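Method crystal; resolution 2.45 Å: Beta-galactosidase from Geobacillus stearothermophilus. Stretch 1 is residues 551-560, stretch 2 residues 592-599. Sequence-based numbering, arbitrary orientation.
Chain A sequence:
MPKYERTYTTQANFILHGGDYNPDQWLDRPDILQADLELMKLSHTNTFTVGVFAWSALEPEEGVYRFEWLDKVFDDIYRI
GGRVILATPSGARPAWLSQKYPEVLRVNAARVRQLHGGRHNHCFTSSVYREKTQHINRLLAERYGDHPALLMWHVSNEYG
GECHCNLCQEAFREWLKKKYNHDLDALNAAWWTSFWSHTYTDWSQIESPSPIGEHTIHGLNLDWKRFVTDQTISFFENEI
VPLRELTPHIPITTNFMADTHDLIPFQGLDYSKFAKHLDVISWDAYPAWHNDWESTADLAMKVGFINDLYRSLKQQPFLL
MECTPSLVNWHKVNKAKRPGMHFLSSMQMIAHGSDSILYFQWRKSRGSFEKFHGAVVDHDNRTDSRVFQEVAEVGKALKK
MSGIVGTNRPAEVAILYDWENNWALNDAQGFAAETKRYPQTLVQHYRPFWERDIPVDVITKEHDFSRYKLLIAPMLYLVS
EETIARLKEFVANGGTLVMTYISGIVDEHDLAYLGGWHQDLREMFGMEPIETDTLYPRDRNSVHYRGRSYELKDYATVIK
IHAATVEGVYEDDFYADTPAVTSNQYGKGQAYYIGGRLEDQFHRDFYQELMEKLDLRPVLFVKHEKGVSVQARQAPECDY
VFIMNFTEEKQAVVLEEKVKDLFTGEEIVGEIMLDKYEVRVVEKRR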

# COMPACT_ATOMS: atom_id res chain seq x y z
N GLU A 551 -16.00 17.96 23.67
CA GLU A 551 -16.03 17.55 22.27
C GLU A 551 -16.21 16.04 22.06
O GLU A 551 -15.61 15.22 22.75
N LEU A 552 -17.06 15.69 21.10
CA LEU A 552 -17.26 14.30 20.72
C LEU A 552 -16.69 14.03 19.34
O LEU A 552 -16.86 14.84 18.42
N LYS A 553 -16.06 12.86 19.21
CA LYS A 553 -15.59 12.35 17.92
C LYS A 553 -15.90 10.85 17.76
O LYS A 553 -16.08 10.14 18.75
N ASP A 554 -15.98 10.41 16.50
CA ASP A 554 -15.98 8.99 16.12
C ASP A 554 -17.28 8.23 16.37
O ASP A 554 -17.81 7.60 15.45
N TYR A 555 -17.78 8.26 17.60
CA TYR A 555 -18.98 7.49 17.94
C TYR A 555 -19.92 8.21 18.89
O TYR A 555 -19.50 8.85 19.86
N ALA A 556 -21.21 8.10 18.60
CA ALA A 556 -22.25 8.53 19.51
C ALA A 556 -23.23 7.40 19.69
O ALA A 556 -23.35 6.53 18.83
N THR A 557 -23.92 7.39 20.82
CA THR A 557 -24.96 6.39 21.01
C THR A 557 -26.29 7.03 21.34
O THR A 557 -26.40 7.79 22.30
N VAL A 558 -27.33 6.72 20.57
CA VAL A 558 -28.66 7.18 20.92
C VAL A 558 -29.16 6.30 22.08
O VAL A 558 -29.04 5.08 22.03
N ILE A 559 -29.70 6.92 23.12
CA ILE A 559 -30.04 6.21 24.35
C ILE A 559 -31.50 6.35 24.79
O ILE A 559 -32.07 7.44 24.82
N LYS A 560 -32.10 5.22 25.14
CA LYS A 560 -33.43 5.17 25.74
C LYS A 560 -33.35 5.07 27.27
O LYS A 560 -32.80 4.10 27.80
N TYR A 592 -22.70 3.40 35.39
CA TYR A 592 -22.61 4.55 34.50
C TYR A 592 -22.44 4.13 33.03
O TYR A 592 -21.66 3.22 32.72
N TYR A 593 -23.12 4.83 32.13
CA TYR A 593 -22.94 4.60 30.71
C TYR A 593 -22.48 5.88 30.04
O TYR A 593 -23.11 6.93 30.19
N ILE A 594 -21.37 5.79 29.30
CA ILE A 594 -20.87 6.94 28.55
C ILE A 594 -21.14 6.73 27.06
O ILE A 594 -20.50 5.88 26.43
N GLY A 595 -22.06 7.51 26.50
CA GLY A 595 -22.58 7.22 25.16
C GLY A 595 -21.71 7.60 23.97
O GLY A 595 -21.88 7.07 22.87
N GLY A 596 -20.79 8.54 24.18
CA GLY A 596 -19.99 9.04 23.08
C GLY A 596 -18.53 9.03 23.43
O GLY A 596 -18.16 8.89 24.60
N ARG A 597 -17.68 9.17 22.42
CA ARG A 597 -16.25 9.20 22.66
C ARG A 597 -15.82 10.66 22.82
O ARG A 597 -15.87 11.46 21.88
N LEU A 598 -15.42 11.00 24.04
CA LEU A 598 -15.28 12.39 24.41
C LEU A 598 -13.82 12.73 24.71
O LEU A 598 -13.04 11.86 25.09
N GLU A 599 -13.46 13.99 24.51
CA GLU A 599 -12.11 14.48 24.80
C GLU A 599 -11.60 14.13 26.21
O GLU A 599 -12.39 13.79 27.09

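Packing of residues 551-560 against residues 592-599, two stretches of one chain that run antiparallel where Leu-552 pairs with Leu-598. Glu-551 (t, t) sets its CA-to-CB bond sideways and meets the other stretch through its backbone: its N donates to Glu-599 OE1 at 2.7 Å, and its O accepts from Glu-599 N at 3.0 Å. Glu-599, with chi1 p, points toward stretch 1, so one glutamate is bound through both backbone and carboxylate. Leu-552 (t, t) lies on the same sheet face as Leu-598 (m, t); Leu-552 CB meets Leu-598 CD2 at 3.6 Å, and Leu-552 CD1 reaches Gly-596 CA at 3.7 Å. A CB on Gly-596 would clash with that CD1, so the bare glycine leaves room for the leucine. Lys-553 starts on the face shared with Arg-597, but its end leads away; its N donates to Arg-597 O at 3.0 Å. Asp-554 (m) points toward stretch 2, and its OD2 forms a salt bridge with Arg-597 NH1 at 2.9 Å. Arg-597 (t, t, m) also lays one guanidinium face over Tyr-555 CE2, while its NH1 sits 3.9 Å from that carbon, at the edge of the tyrosine ring. Tyr-555 (m) leaves its backbone sideways, yet its end comes nearer; its O accepts from Arg-597 N at 3.2 Å. Ala-556 turns its methyl away. Thr-557 (m) points toward stretch 2: its OG1 donates to Gly-595 O at 2.7 Å, and its CG2 lies 3.8 Å from Tyr-593 OH. Val-558 (t) points away and makes no contact. Ile-559 (m, t) points back in, placing CD1 3.8 Å from Tyr-593 CD1, at the edge of that ring; Tyr-593 (chi1 t) points toward stretch 1 to meet it. Lys-560, extended with four t angles, is out of reach.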

# COMPACT_ATOMS: atom_id res chain seq x y z
CB GLU A 551 -14.76 18.00 21.55
CG GLU A 551 -14.87 17.90 20.03
CD GLU A 551 -13.54 18.08 19.33
OE1 GLU A 551 -13.48 18.88 18.37
OE2 GLU A 551 -12.56 17.42 19.73
CB LEU A 552 -18.75 13.92 20.75
CG LEU A 552 -19.14 12.49 20.38
CD1 LEU A 552 -20.40 12.10 21.13
CD2 LEU A 552 -19.33 12.28 18.88
CB LYS A 553 -14.08 12.58 17.76
CG LYS A 553 -13.71 14.05 17.74
CD LYS A 553 -12.30 14.29 17.26
CE LYS A 553 -11.25 13.73 18.20
NZ LYS A 553 -9.88 13.99 17.65
CB ASP A 554 -14.84 8.24 16.82
CG ASP A 554 -13.47 8.78 16.46
OD1 ASP A 554 -13.34 9.44 15.41
OD2 ASP A 554 -12.52 8.53 17.24
CB TYR A 555 -18.60 6.14 18.55
CG TYR A 555 -17.80 5.28 17.62
CD1 TYR A 555 -18.42 4.59 16.59
CD2 TYR A 555 -16.43 5.16 17.76
CE1 TYR A 555 -17.70 3.80 15.72
CE2 TYR A 555 -15.70 4.37 16.89
CZ TYR A 555 -16.34 3.69 15.87
OH TYR A 555 -15.64 2.90 15.00
CB ALA A 556 -22.94 9.78 19.00
CB THR A 557 -24.58 5.40 22.14
OG1 THR A 557 -23.24 4.92 21.94
CG2 THR A 557 -25.55 4.23 22.15
CB VAL A 558 -29.64 7.13 19.73
CG1 VAL A 558 -31.04 7.57 20.16
CG2 VAL A 558 -29.15 8.03 18.59
CB ILE A 559 -29.14 6.69 25.49
CG1 ILE A 559 -27.70 6.21 25.27
CG2 ILE A 559 -29.67 6.23 26.85
CD1 ILE A 559 -26.67 7.03 26.03
CB LYS A 560 -34.21 3.99 25.16
CG LYS A 560 -35.63 3.82 25.67
CD LYS A 560 -36.20 2.50 25.16
CE LYS A 560 -37.71 2.45 25.18
NZ LYS A 560 -38.19 1.23 24.46
CB TYR A 592 -21.44 5.44 34.90
CG TYR A 592 -21.52 6.06 36.26
CD1 TYR A 592 -21.30 5.30 37.40
CD2 TYR A 592 -21.78 7.41 36.41
CE1 TYR A 592 -21.37 5.87 38.66
CE2 TYR A 592 -21.84 7.99 37.66
CZ TYR A 592 -21.63 7.21 38.78
OH TYR A 592 -21.69 7.77 40.03
CB TYR A 593 -24.24 4.10 30.07
CG TYR A 593 -24.10 3.60 28.65
CD1 TYR A 593 -24.39 4.42 27.57
CD2 TYR A 593 -23.68 2.29 28.39
CE1 TYR A 593 -24.27 3.95 26.25
CE2 TYR A 593 -23.55 1.81 27.08
CZ TYR A 593 -23.85 2.65 26.02
OH TYR A 593 -23.73 2.19 24.72
CB ILE A 594 -19.37 7.16 28.78
CG1 ILE A 594 -19.08 7.48 30.25
CG2 ILE A 594 -18.91 8.30 27.90
CD1 ILE A 594 -17.64 7.34 30.65
CB ARG A 597 -15.49 8.50 21.52
CG ARG A 597 -13.99 8.60 21.65
CD ARG A 597 -13.31 7.85 20.53
NE ARG A 597 -13.39 6.40 20.71
CZ ARG A 597 -13.00 5.53 19.78
NH1 ARG A 597 -12.53 5.96 18.61
NH2 ARG A 597 -13.10 4.23 20.02
CB LEU A 598 -16.18 12.69 25.61
CG LEU A 598 -17.68 12.40 25.37
CD1 LEU A 598 -18.49 12.67 26.61
CD2 LEU A 598 -18.20 13.24 24.24
CB GLU A 599 -12.06 15.99 24.62
CG GLU A 599 -13.08 16.72 25.48
CD GLU A 599 -12.92 18.22 25.41
OE1 GLU A 599 -13.89 18.91 25.01
OE2 GLU A 599 -11.82 18.71 25.74